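PDB 6RVB: NADH oxidase from Thermus thermophilus, which acts as an NADH-dependent coenzyme A disulfide reductase, a flavoprotein that carries FAD and belongs to the class-III pyridine nucleotide-disulfide oxidoreductases. Local coordinates for residues Glu128-Leu133 and Asp235-Ala240; Ala152-Ala157 and Val175-Ala180; Trp352-Phe357 and Tyr379-Gly384; His187-Val192 and Gly340-Gly345. All blocks are in the same frame, centred on the assembly; numbering follows the deposited sequence.

Overall arrangement
From the N terminus, residues 128-133 come first, and contact 1 closes only when 235-240 returns to them. Nested inside that loop, contact 2 pairs 152-157 with 175-180 through a beta-alpha-beta crossover. The two share one parallel sheet, since strands 236-239 and 151-155 are neighbours in it, and both belong to the NAD-binding part of the fold. Segment 187-192 follows before contact 1 has closed, but its partner 340-345 lies far beyond, so contacts 1 and 4 cross. Contact 4 ties the nucleotide-binding part to the dimerisation domain. Contact 3, a hairpin within that domain, comes last and touches contact 4 through the salt bridge between K355 and E191.

Contact 1. Residues Glu128-Leu133 and Asp235-Ala240; sequences EGVYTL and DLVLLA. With FAD (flavin-adenine dinucleotide), chain E.
V130 and Y131 run parallel to V237 and L238, joined by three backbone bonds: V237 N to G129 O (3.1 Å), Y131 N to V237 O (2.7 Å) and L239 N to Y131 O (2.8 Å). Within this chain the short strand 130-131 is an edge strand of the parallel sheet of the Rossmann-type NAD-binding domain, with strand 236-239 next inward. V130, beta-branched and at home in a strand, has CG1 anti to its backbone N (chi1 179°). That methyl touches V237 CG2 at 4.0 Å and L239 CD1 at 3.9 Å, forming an apolar patch, and F216 packs on V237 and L239. On the other face Y131 and L236 cross at about a right angle, with ring atom CD2 3.7 Å from L236 CD1, and R141, L142 and A145 of helix 136-145 pack on the Y131 side chain. Further along, L238 CD1 meets L133 CB at 4.0 Å, while L238 also reaches A164 and F168 of helix 159-170. L133 then leads to the flavin: its CD1 lies 3.7 Å from FAD C7M, a methyl of the dimethylbenzene ring.

Contact 2. Residues Ala152-Ala157 and Val175-Ala180; sequences AAILGA and VTLLEA. With NAD (nicotinamide-adenine-dinucleotide), chain F.
I154 and L177 form the apolar centre, I154 CG2 lying 4.2 Å from L177 CD2, between the two strands, 151-155 and 174-178, of a Rossmann beta-alpha-beta unit. The same L177 methyl reaches A157 CB at 3.7 Å. F168 of the crossover helix 159-170 covers this face, packing on A152, I154 and V175. On the opposite face L178 CD1 meets both A153 CB and L155 CD1, and V213 closes over the two leucines. Between the faces runs a parallel ladder of four backbone bonds: T176 N to A152 O, I154 N to T176 O, L178 N to I154 O and G156 N to L178 O. Beyond it the strands open onto NAD. G156, the first glycine of the probable GxGxxG loop, has a positive phi (119°) at which a CB would press on the carbonyl O before it; its CA also sits 3.5 Å from NAD C2B, beside the ribose. E179 bends at chi2 (71°), and its OE1 accepts from A157 N at 2.9 Å in a nearly straight bond (168°), while OE2 accepts from K181 N. An alanine here would probably leave the amides of A157 and K181 without their acceptors and free the glycine-loop backbone to shift. At the outer edge A180 N faces NAD N7A at 3.1 Å.

Contact 3. Residues Trp352-Phe357 and Tyr379-Gly384; sequences WAKKVF and YEEGTG
K354 and Y379 face each other as an antiparallel hydrogen-bonded pair, each satisfying the other's backbone: K354 N gives to Y379 O at 3.0 Å, and Y379 N gives to K354 O, also at 3.0 Å. The next pair, A353 with E380, is non-hydrogen-bonded, and the ladder resumes where E381 N donates to W352 O at 2.7 Å. Past that point the chain turns back on itself. G384 N bonds to E380 O at 3.2 Å, and the positive phi of G384 (82°) is one that glycine adopts readily. The hydroxyl of T383 donates to E380 OE2 at 2.8 Å, coming from above the carboxylate plane. Among the charged groups, K355 NZ has its mate in E191, a salt bridge to helix 190-202. K354 NZ, by contrast, stays 4.7 Å from E381 OE2, so these opposite charges are near each other without pairing. E381 OE1 instead meets the edge of the W352 indole in its plane, and a ring edge, being slightly positive, suits an acidic oxygen. Y379 has CG in the crowded position between its backbone N and carbonyl carbon (chi1 54°), and the ring face receives K354 CB in a CH-pi contact, 4.2 Å from that carbon to the ring centroid. An alanine in place of Y379 would probably leave K354 CB and V356 without the ring that packs on them, the lysine chain freer to turn. This is the open end of a beta hairpin, strands 353-361 and 372-380, at the margin of the antiparallel sheet of the dimerisation domain.

Contact 4. Residues His187-Val192 and Gly340-Gly345; sequences HWDPEV and GLSLEG
D189 grips the start of helix 343-348 with both carboxylate oxygens: OD2 accepts from L343 N at 2.8 Å and OD1 from E344 N at 3.1 Å. Amides in the first turn of a helix lack partners within it, and here an aspartate from another part of the chain supplies acceptors, linking the nucleotide-binding region to the dimerisation domain. Both N-H groups meet the carboxylate on its syn side, E344 N 16° and L343 N 23° out of its plane. The N-cap of this helix is S342, whose OG accepts from G345 N at 3.0 Å, a role for which a short hydroxyl side chain is well suited. E376 OE2 lies close to D189 OD2, and the positive end of the helix dipole would probably ease the repulsion between the two acids. E344 finds its charge partner in R183. Beside this polar grip W188, with CG anti to its backbone N (chi1 -165°), lays its indole against the serine. S342 CB sits over the six-membered ring, 3.8 Å from its centroid, a broad flat surface matched to a small CH2 group. W188 NE1 is bonded to E376 OE1, which helps hold the indole in position, and G340 O lies at the ring edge, in its plane, 3.9 Å from W188 CZ3.

Contact 1. Residues Glu128-Leu133 and Asp235-Ala240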
# COMPACT_ATOMS: atom_id res chain seq x y z
N GLU A 128 -0.27 0.31 43.73
CA GLU A 128 -0.91 1.55 43.44
C GLU A 128 -0.50 2.05 42.08
O GLU A 128 -1.31 2.62 41.30
CB GLU A 128 -0.58 2.56 44.49
CG GLU A 128 -1.34 3.85 44.34
CD GLU A 128 -2.76 3.77 44.88
OE1 GLU A 128 -3.34 2.64 44.79
OE2 GLU A 128 -3.28 4.82 45.39
N GLY A 129 0.74 1.85 41.72
CA GLY A 129 1.03 2.43 40.43
C GLY A 129 1.14 1.41 39.34
O GLY A 129 1.88 1.55 38.39
N VAL A 130 0.39 0.33 39.49
CA VAL A 130 0.44 -0.74 38.49
C VAL A 130 -0.78 -0.58 37.63
O VAL A 130 -1.89 -0.49 38.13
CB VAL A 130 0.41 -2.10 39.17
CG1 VAL A 130 0.43 -3.12 38.17
CG2 VAL A 130 1.59 -2.25 40.10
N TYR A 131 -0.58 -0.51 36.32
CA TYR A 131 -1.68 -0.25 35.39
C TYR A 131 -1.89 -1.26 34.24
O TYR A 131 -1.05 -2.10 33.92
CB TYR A 131 -1.48 1.11 34.79
CG TYR A 131 -1.48 2.24 35.77
CD1 TYR A 131 -2.67 2.88 36.13
CD2 TYR A 131 -0.32 2.73 36.27
CE1 TYR A 131 -2.70 3.95 37.00
CE2 TYR A 131 -0.34 3.81 37.15
CZ TYR A 131 -1.54 4.39 37.52
OH TYR A 131 -1.50 5.40 38.41
N THR A 132 -3.01 -1.08 33.58
CA THR A 132 -3.42 -1.92 32.46
C THR A 132 -4.00 -1.03 31.36
O THR A 132 -4.44 0.07 31.65
CB THR A 132 -4.42 -2.83 33.03
OG1 THR A 132 -3.90 -4.14 32.97
CG2 THR A 132 -5.79 -2.73 32.36
N LEU A 133 -3.94 -1.40 30.09
CA LEU A 133 -4.39 -0.42 29.07
C LEU A 133 -5.35 -0.98 28.13
O LEU A 133 -4.97 -1.47 27.09
CB LEU A 133 -3.27 0.05 28.16
CG LEU A 133 -3.28 1.53 27.87
CD1 LEU A 133 -2.67 1.86 26.51
CD2 LEU A 133 -4.63 2.06 27.95
N ASP A 235 8.27 3.80 39.19
CA ASP A 235 7.08 4.26 39.97
C ASP A 235 5.76 4.16 39.21
O ASP A 235 4.69 4.48 39.75
CB ASP A 235 7.22 5.68 40.39
CG ASP A 235 7.63 6.55 39.25
OD1 ASP A 235 8.89 6.61 38.91
OD2 ASP A 235 6.67 7.13 38.70
N LEU A 236 5.88 3.73 37.95
CA LEU A 236 4.76 3.37 37.15
C LEU A 236 5.13 2.14 36.33
O LEU A 236 6.14 2.15 35.57
CB LEU A 236 4.37 4.55 36.26
CG LEU A 236 3.76 4.56 34.84
CD1 LEU A 236 2.94 3.44 34.65
CD2 LEU A 236 2.90 5.68 34.73
N VAL A 237 4.32 1.09 36.51
CA VAL A 237 4.40 -0.11 35.72
C VAL A 237 3.08 -0.39 35.00
O VAL A 237 2.02 -0.36 35.65
CB VAL A 237 4.99 -1.36 36.51
CG1 VAL A 237 5.56 -0.98 37.83
CG2 VAL A 237 4.06 -2.51 36.63
N LEU A 238 3.20 -0.62 33.67
CA LEU A 238 2.16 -1.08 32.73
C LEU A 238 2.25 -2.59 32.46
O LEU A 238 3.31 -3.08 32.05
CB LEU A 238 2.29 -0.38 31.38
CG LEU A 238 1.21 -0.66 30.32
CD1 LEU A 238 -0.09 -0.13 30.65
CD2 LEU A 238 1.51 -0.01 29.05
N LEU A 239 1.16 -3.33 32.66
CA LEU A 239 1.11 -4.77 32.45
C LEU A 239 0.56 -4.97 31.06
O LEU A 239 -0.60 -4.80 30.80
CB LEU A 239 0.17 -5.43 33.48
CG LEU A 239 0.71 -5.38 34.91
CD1 LEU A 239 -0.17 -6.10 35.79
CD2 LEU A 239 2.13 -5.89 35.05
N ALA A 240 1.40 -5.30 30.13
CA ALA A 240 0.96 -5.41 28.75
C ALA A 240 1.19 -6.79 28.22
O ALA A 240 1.99 -6.94 27.35
CB ALA A 240 1.71 -4.48 27.95
PA FAD E . -14.21 -4.23 23.58
O1A FAD E . -13.20 -5.07 24.53
O2A FAD E . -13.73 -3.04 22.72
O5B FAD E . -15.52 -3.69 24.45
C5B FAD E . -16.31 -4.55 25.33
C4B FAD E . -17.16 -3.74 26.31
O4B FAD E . -18.27 -4.56 26.64
C3B FAD E . -16.37 -3.33 27.54
O3B FAD E . -16.26 -1.87 27.70
C2B FAD E . -17.21 -3.91 28.60
O2B FAD E . -17.28 -2.80 29.49
C1B FAD E . -18.57 -4.30 27.95
N9A FAD E . -19.10 -5.52 28.64
C8A FAD E . -18.38 -6.65 28.97
N7A FAD E . -19.10 -7.52 29.74
C5A FAD E . -20.32 -6.95 29.90
C6A FAD E . -21.56 -7.38 30.61
N6A FAD E . -21.55 -8.60 31.22
N1A FAD E . -22.62 -6.52 30.58
C2A FAD E . -22.53 -5.31 29.90
N3A FAD E . -21.45 -4.82 29.21
C4A FAD E . -20.33 -5.63 29.19
N1 FAD E . -7.09 -2.95 16.91
C2 FAD E . -6.65 -2.73 15.63
O2 FAD E . -7.23 -3.28 14.65
N3 FAD E . -5.61 -1.90 15.43
C4 FAD E . -4.97 -1.20 16.43
O4 FAD E . -3.98 -0.39 16.23
C4X FAD E . -5.44 -1.37 17.84
N5 FAD E . -4.81 -0.67 18.85
C5X FAD E . -5.27 -0.89 20.13
C6 FAD E . -4.65 -0.21 21.21
C7 FAD E . -5.11 -0.39 22.53
C7M FAD E . -4.42 0.36 23.63
C8 FAD E . -6.28 -1.32 22.81
C8M FAD E . -6.81 -1.56 24.20
C9 FAD E . -6.88 -2.02 21.75
C9A FAD E . -6.45 -1.86 20.40
N10 FAD E . -7.11 -2.56 19.32
C10 FAD E . -6.59 -2.33 18.02
C1' FAD E . -8.20 -3.54 19.54
C2' FAD E . -9.56 -2.96 19.81
O2' FAD E . -9.59 -2.33 21.08
C3' FAD E . -10.58 -4.05 19.90
O3' FAD E . -10.32 -5.04 18.91
C4' FAD E . -11.93 -3.34 19.65
O4' FAD E . -12.25 -2.22 20.55
C5' FAD E . -13.08 -4.35 19.48
O5' FAD E . -13.69 -4.73 20.71
P FAD E . -15.19 -5.28 20.91
O1P FAD E . -16.21 -4.24 20.46
O2P FAD E . -15.48 -6.79 20.75
O3P FAD E . -15.11 -5.17 22.52

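Contact 2. Residues Ala152-Ala157 and Val175-Ala180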
# COMPACT_ATOMS: atom_id res chain seq x y z
N ALA A 152 9.33 4.32 34.13
CA ALA A 152 8.29 3.31 33.90
C ALA A 152 8.89 1.97 33.52
O ALA A 152 9.99 1.91 32.92
CB ALA A 152 7.30 3.75 32.89
N ALA A 153 8.19 0.92 33.92
CA ALA A 153 8.49 -0.44 33.46
C ALA A 153 7.25 -1.01 32.77
O ALA A 153 6.14 -0.99 33.33
CB ALA A 153 8.91 -1.36 34.62
N ILE A 154 7.42 -1.51 31.56
CA ILE A 154 6.31 -2.14 30.87
C ILE A 154 6.61 -3.62 30.76
O ILE A 154 7.62 -4.00 30.19
CB ILE A 154 6.23 -1.53 29.46
CG1 ILE A 154 5.92 -0.06 29.50
CG2 ILE A 154 5.20 -2.22 28.57
CD1 ILE A 154 6.18 0.54 28.31
N LEU A 155 5.78 -4.45 31.36
CA LEU A 155 5.91 -5.88 31.14
C LEU A 155 5.29 -6.23 29.82
O LEU A 155 4.13 -6.04 29.67
CB LEU A 155 5.12 -6.64 32.21
CG LEU A 155 6.05 -7.15 33.29
CD1 LEU A 155 6.34 -6.04 34.18
CD2 LEU A 155 5.44 -8.23 34.03
N GLY A 156 6.02 -6.74 28.86
CA GLY A 156 5.35 -7.23 27.68
C GLY A 156 5.73 -6.54 26.42
O GLY A 156 5.38 -5.42 26.34
N ALA A 157 6.41 -7.17 25.46
CA ALA A 157 6.75 -6.49 24.24
C ALA A 157 5.98 -6.85 22.97
O ALA A 157 6.60 -7.02 21.92
CB ALA A 157 8.22 -6.55 23.98
N VAL A 175 11.96 4.70 30.14
CA VAL A 175 11.21 3.44 30.14
C VAL A 175 12.04 2.26 29.87
O VAL A 175 12.87 2.28 28.97
CB VAL A 175 9.93 3.45 29.24
CG1 VAL A 175 9.59 4.85 28.69
CG2 VAL A 175 10.00 2.44 28.19
N THR A 176 11.84 1.24 30.67
CA THR A 176 12.52 0.00 30.39
C THR A 176 11.47 -1.10 30.16
O THR A 176 10.54 -1.26 30.96
CB THR A 176 13.58 -0.22 31.45
OG1 THR A 176 13.71 -1.62 31.72
CG2 THR A 176 13.19 0.53 32.67
N LEU A 177 11.56 -1.81 29.03
CA LEU A 177 10.62 -2.89 28.64
C LEU A 177 11.13 -4.26 29.02
O LEU A 177 12.18 -4.70 28.53
CB LEU A 177 10.55 -2.93 27.14
CG LEU A 177 9.33 -2.64 26.35
CD1 LEU A 177 9.91 -2.57 24.98
CD2 LEU A 177 8.40 -3.75 26.37
N LEU A 178 10.38 -4.96 29.85
CA LEU A 178 10.70 -6.34 30.23
C LEU A 178 9.89 -7.39 29.43
O LEU A 178 8.68 -7.49 29.57
CB LEU A 178 10.40 -6.47 31.73
CG LEU A 178 10.96 -5.30 32.57
CD1 LEU A 178 10.48 -5.21 33.96
CD2 LEU A 178 12.43 -5.34 32.62
N GLU A 179 10.51 -8.17 28.58
CA GLU A 179 9.78 -9.27 27.93
C GLU A 179 10.24 -10.64 28.42
O GLU A 179 11.38 -10.88 28.70
CB GLU A 179 9.95 -9.18 26.42
CG GLU A 179 9.68 -10.42 25.67
CD GLU A 179 8.19 -10.78 25.64
OE1 GLU A 179 7.31 -9.89 25.47
OE2 GLU A 179 7.86 -11.97 25.75
N ALA A 180 9.34 -11.56 28.51
CA ALA A 180 9.67 -12.92 28.91
C ALA A 180 10.33 -13.72 27.84
O ALA A 180 11.22 -14.38 28.16
CB ALA A 180 8.49 -13.61 29.36
PA NAD F . 0.39 -9.73 23.25
O1A NAD F . 0.43 -9.20 21.83
O2A NAD F . -0.07 -11.07 23.51
O5B NAD F . 1.86 -9.62 23.94
C5B NAD F . 3.09 -10.40 23.71
C4B NAD F . 3.67 -11.03 25.02
O4B NAD F . 4.93 -11.65 25.42
C3B NAD F . 3.63 -9.86 25.86
O3B NAD F . 2.28 -9.66 25.89
C2B NAD F . 4.14 -10.47 27.13
O2B NAD F . 3.35 -10.83 28.25
C1B NAD F . 4.57 -11.81 26.80
N9A NAD F . 5.26 -11.49 28.12
C8A NAD F . 6.37 -10.66 28.42
N7A NAD F . 6.71 -10.58 29.75
C5A NAD F . 5.79 -11.34 30.32
C6A NAD F . 5.71 -11.57 31.63
N6A NAD F . 6.63 -10.98 32.28
N1A NAD F . 4.70 -12.35 32.12
C2A NAD F . 3.80 -12.84 31.16
N3A NAD F . 3.85 -12.57 29.79
C4A NAD F . 4.86 -11.86 29.38
O3 NAD F . -0.63 -8.83 24.01
PN NAD F . -0.98 -7.26 23.94
O1N NAD F . -1.59 -7.05 25.34
O2N NAD F . 0.13 -6.40 23.51
O5D NAD F . -1.96 -7.26 22.69
C5D NAD F . -3.20 -6.59 22.75
C4D NAD F . -4.21 -6.90 21.63
O4D NAD F . -5.14 -5.83 21.36
C3D NAD F . -3.42 -7.20 20.39
O3D NAD F . -3.00 -8.58 20.22
C2D NAD F . -4.45 -6.78 19.39
O2D NAD F . -5.44 -7.74 19.36
C1D NAD F . -5.09 -5.56 20.00
N1N NAD F . -4.10 -4.53 19.62
C2N NAD F . -3.80 -4.35 18.27
C3N NAD F . -2.86 -3.41 17.79
C7N NAD F . -2.56 -3.24 16.30
O7N NAD F . -2.92 -4.19 15.33
N7N NAD F . -1.90 -2.14 15.90
C4N NAD F . -2.19 -2.61 18.74
C5N NAD F . -2.46 -2.79 20.08
C6N NAD F . -3.41 -3.75 20.51

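Contact 3. Residues Trp352-Phe357 and Tyr379-Gly384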
# COMPACT_ATOMS: atom_id res chain seq x y z
N TRP A 352 5.92 -27.61 4.79
CA TRP A 352 7.32 -27.55 4.54
C TRP A 352 7.62 -26.15 4.11
O TRP A 352 7.68 -25.86 2.94
CB TRP A 352 7.73 -28.55 3.46
CG TRP A 352 7.72 -30.00 3.93
CD1 TRP A 352 7.02 -30.50 4.97
CD2 TRP A 352 8.46 -31.08 3.37
NE1 TRP A 352 7.25 -31.83 5.07
CE2 TRP A 352 8.14 -32.22 4.12
CE3 TRP A 352 9.37 -31.21 2.32
CZ2 TRP A 352 8.72 -33.47 3.87
CZ3 TRP A 352 9.92 -32.46 2.04
CH2 TRP A 352 9.60 -33.57 2.82
N ALA A 353 7.84 -25.28 5.08
CA ALA A 353 7.95 -23.85 4.80
C ALA A 353 9.34 -23.22 4.75
O ALA A 353 10.22 -23.67 5.37
CB ALA A 353 7.11 -23.12 5.77
N LYS A 354 9.48 -22.13 4.03
CA LYS A 354 10.73 -21.43 3.92
C LYS A 354 10.41 -19.95 4.07
O LYS A 354 9.28 -19.54 3.88
CB LYS A 354 11.38 -21.74 2.55
CG LYS A 354 12.16 -23.08 2.52
CD LYS A 354 12.73 -23.35 1.13
CE LYS A 354 13.91 -24.32 1.15
NZ LYS A 354 14.99 -23.95 2.16
N LYS A 355 11.40 -19.13 4.43
CA LYS A 355 11.26 -17.68 4.36
C LYS A 355 12.26 -16.98 3.46
O LYS A 355 13.28 -17.54 3.10
CB LYS A 355 11.30 -17.06 5.74
CG LYS A 355 12.59 -16.98 6.34
CD LYS A 355 12.47 -16.49 7.75
CE LYS A 355 13.76 -16.59 8.53
NZ LYS A 355 13.33 -16.61 9.97
N VAL A 356 11.96 -15.74 3.12
CA VAL A 356 12.90 -14.90 2.48
C VAL A 356 12.76 -13.52 3.13
O VAL A 356 11.67 -13.15 3.53
CB VAL A 356 12.69 -14.93 0.96
CG1 VAL A 356 11.56 -14.05 0.56
CG2 VAL A 356 13.83 -14.35 0.33
N PHE A 357 13.83 -12.75 3.31
CA PHE A 357 13.68 -11.46 4.04
C PHE A 357 14.64 -10.44 3.46
O PHE A 357 15.86 -10.60 3.60
CB PHE A 357 14.00 -11.66 5.53
CG PHE A 357 13.84 -10.46 6.37
CD1 PHE A 357 14.87 -9.57 6.54
CD2 PHE A 357 12.62 -10.19 7.02
CE1 PHE A 357 14.71 -8.37 7.32
CE2 PHE A 357 12.44 -8.99 7.82
CZ PHE A 357 13.49 -8.09 7.94
N TYR A 379 6.64 -18.99 2.58
CA TYR A 379 5.96 -19.79 1.54
C TYR A 379 6.16 -21.31 1.72
O TYR A 379 6.92 -21.73 2.56
CB TYR A 379 6.39 -19.37 0.15
CG TYR A 379 7.87 -19.39 -0.04
CD1 TYR A 379 8.72 -18.40 0.49
CD2 TYR A 379 8.44 -20.42 -0.69
CE1 TYR A 379 10.10 -18.47 0.31
CE2 TYR A 379 9.76 -20.50 -0.86
CZ TYR A 379 10.61 -19.55 -0.39
OH TYR A 379 11.96 -19.77 -0.67
N GLU A 380 5.44 -22.13 0.95
CA GLU A 380 5.49 -23.59 1.01
C GLU A 380 6.49 -24.09 -0.01
O GLU A 380 6.57 -23.57 -1.10
CB GLU A 380 4.15 -24.15 0.68
CG GLU A 380 4.02 -25.56 1.03
CD GLU A 380 2.63 -26.17 0.95
OE1 GLU A 380 2.49 -27.19 1.63
OE2 GLU A 380 1.72 -25.71 0.20
N GLU A 381 7.30 -25.08 0.34
CA GLU A 381 8.44 -25.38 -0.47
C GLU A 381 8.11 -25.70 -1.90
O GLU A 381 8.69 -25.13 -2.85
CB GLU A 381 9.12 -26.56 0.12
CG GLU A 381 10.69 -26.57 0.02
CD GLU A 381 11.24 -27.66 0.91
OE1 GLU A 381 11.07 -28.83 0.52
OE2 GLU A 381 11.74 -27.38 2.01
N GLY A 382 7.20 -26.63 -2.11
CA GLY A 382 7.07 -27.10 -3.48
C GLY A 382 6.14 -26.29 -4.32
O GLY A 382 6.49 -25.83 -5.40
N THR A 383 4.93 -26.11 -3.77
CA THR A 383 3.81 -25.45 -4.40
C THR A 383 4.07 -24.00 -4.62
O THR A 383 3.59 -23.40 -5.57
CB THR A 383 2.68 -25.51 -3.50
OG1 THR A 383 3.16 -25.21 -2.20
CG2 THR A 383 2.11 -26.87 -3.52
N GLY A 384 4.83 -23.42 -3.74
CA GLY A 384 5.05 -22.00 -3.79
C GLY A 384 3.96 -21.16 -3.17
O GLY A 384 3.99 -19.96 -3.25

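Contact 4. Residues His187-Val192 and Gly340-Gly345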
# COMPACT_ATOMS: atom_id res chain seq x y z
N HIS A 187 6.06 -13.06 18.82
CA HIS A 187 5.11 -13.89 18.13
C HIS A 187 5.36 -13.85 16.66
O HIS A 187 4.65 -14.49 15.95
CB HIS A 187 3.69 -13.45 18.47
CG HIS A 187 3.29 -13.78 19.89
ND1 HIS A 187 2.38 -13.04 20.64
CD2 HIS A 187 3.69 -14.80 20.71
CE1 HIS A 187 2.23 -13.60 21.83
NE2 HIS A 187 3.04 -14.65 21.90
N TRP A 188 6.37 -13.11 16.18
CA TRP A 188 6.74 -13.12 14.78
C TRP A 188 8.20 -13.47 14.60
O TRP A 188 9.04 -13.15 15.46
CB TRP A 188 6.45 -11.79 14.10
CG TRP A 188 6.48 -11.88 12.66
CD1 TRP A 188 7.45 -11.51 11.85
CD2 TRP A 188 5.43 -12.35 11.82
NE1 TRP A 188 7.13 -11.73 10.53
CE2 TRP A 188 5.88 -12.26 10.50
CE3 TRP A 188 4.16 -12.85 12.06
CZ2 TRP A 188 5.11 -12.68 9.43
CZ3 TRP A 188 3.42 -13.28 11.00
CH2 TRP A 188 3.90 -13.20 9.71
N ASP A 189 8.51 -14.05 13.45
CA ASP A 189 9.89 -14.29 13.03
C ASP A 189 10.91 -13.23 13.45
O ASP A 189 10.55 -12.05 13.64
CB ASP A 189 9.89 -14.47 11.55
CG ASP A 189 9.39 -15.80 11.15
OD1 ASP A 189 9.47 -16.77 11.95
OD2 ASP A 189 8.97 -15.86 10.00
N PRO A 190 12.16 -13.65 13.73
CA PRO A 190 12.93 -12.75 14.63
C PRO A 190 13.68 -11.60 13.98
O PRO A 190 14.18 -10.83 14.78
CB PRO A 190 13.87 -13.71 15.36
CG PRO A 190 14.07 -14.71 14.47
CD PRO A 190 12.74 -14.98 13.77
N GLU A 191 13.68 -11.50 12.64
CA GLU A 191 14.25 -10.38 11.88
C GLU A 191 13.46 -9.08 12.25
O GLU A 191 14.03 -7.98 12.37
CB GLU A 191 14.16 -10.58 10.36
CG GLU A 191 15.00 -11.59 9.70
CD GLU A 191 14.55 -13.11 9.75
OE1 GLU A 191 13.80 -13.55 10.71
OE2 GLU A 191 15.02 -13.85 8.80
N VAL A 192 12.15 -9.22 12.38
CA VAL A 192 11.33 -8.08 12.71
C VAL A 192 11.62 -7.70 14.13
O VAL A 192 11.90 -6.57 14.40
CB VAL A 192 9.82 -8.33 12.46
CG1 VAL A 192 8.97 -7.23 13.14
CG2 VAL A 192 9.61 -8.39 11.01
N GLY A 340 -0.91 -13.43 7.71
CA GLY A 340 -0.64 -14.83 7.49
C GLY A 340 0.10 -15.43 8.66
O GLY A 340 0.05 -14.88 9.73
N LEU A 341 0.77 -16.56 8.43
CA LEU A 341 1.69 -17.21 9.39
C LEU A 341 3.15 -16.75 9.25
O LEU A 341 3.67 -16.48 8.16
CB LEU A 341 1.66 -18.74 9.18
CG LEU A 341 0.37 -19.51 8.85
CD1 LEU A 341 0.50 -20.98 8.63
CD2 LEU A 341 -0.59 -19.34 10.02
N SER A 342 3.85 -16.74 10.35
CA SER A 342 5.28 -16.59 10.31
C SER A 342 5.90 -17.94 10.01
O SER A 342 5.28 -18.94 10.24
CB SER A 342 5.75 -16.26 11.68
OG SER A 342 5.61 -17.41 12.51
N LEU A 343 7.16 -17.98 9.56
CA LEU A 343 7.85 -19.23 9.39
C LEU A 343 7.79 -20.08 10.62
O LEU A 343 7.58 -21.27 10.48
CB LEU A 343 9.30 -19.03 9.00
CG LEU A 343 10.10 -20.29 8.73
CD1 LEU A 343 9.49 -21.18 7.61
CD2 LEU A 343 11.36 -19.69 8.32
N GLU A 344 7.94 -19.50 11.82
CA GLU A 344 7.91 -20.34 13.02
C GLU A 344 6.62 -21.09 13.04
O GLU A 344 6.64 -22.34 13.02
CB GLU A 344 8.16 -19.62 14.34
CG GLU A 344 9.69 -19.47 14.57
CD GLU A 344 10.07 -18.58 15.75
OE1 GLU A 344 9.14 -18.14 16.49
OE2 GLU A 344 11.31 -18.34 15.94
N GLY A 345 5.50 -20.35 13.01
CA GLY A 345 4.20 -20.96 13.10
C GLY A 345 3.86 -21.82 11.92
O GLY A 345 3.10 -22.77 12.05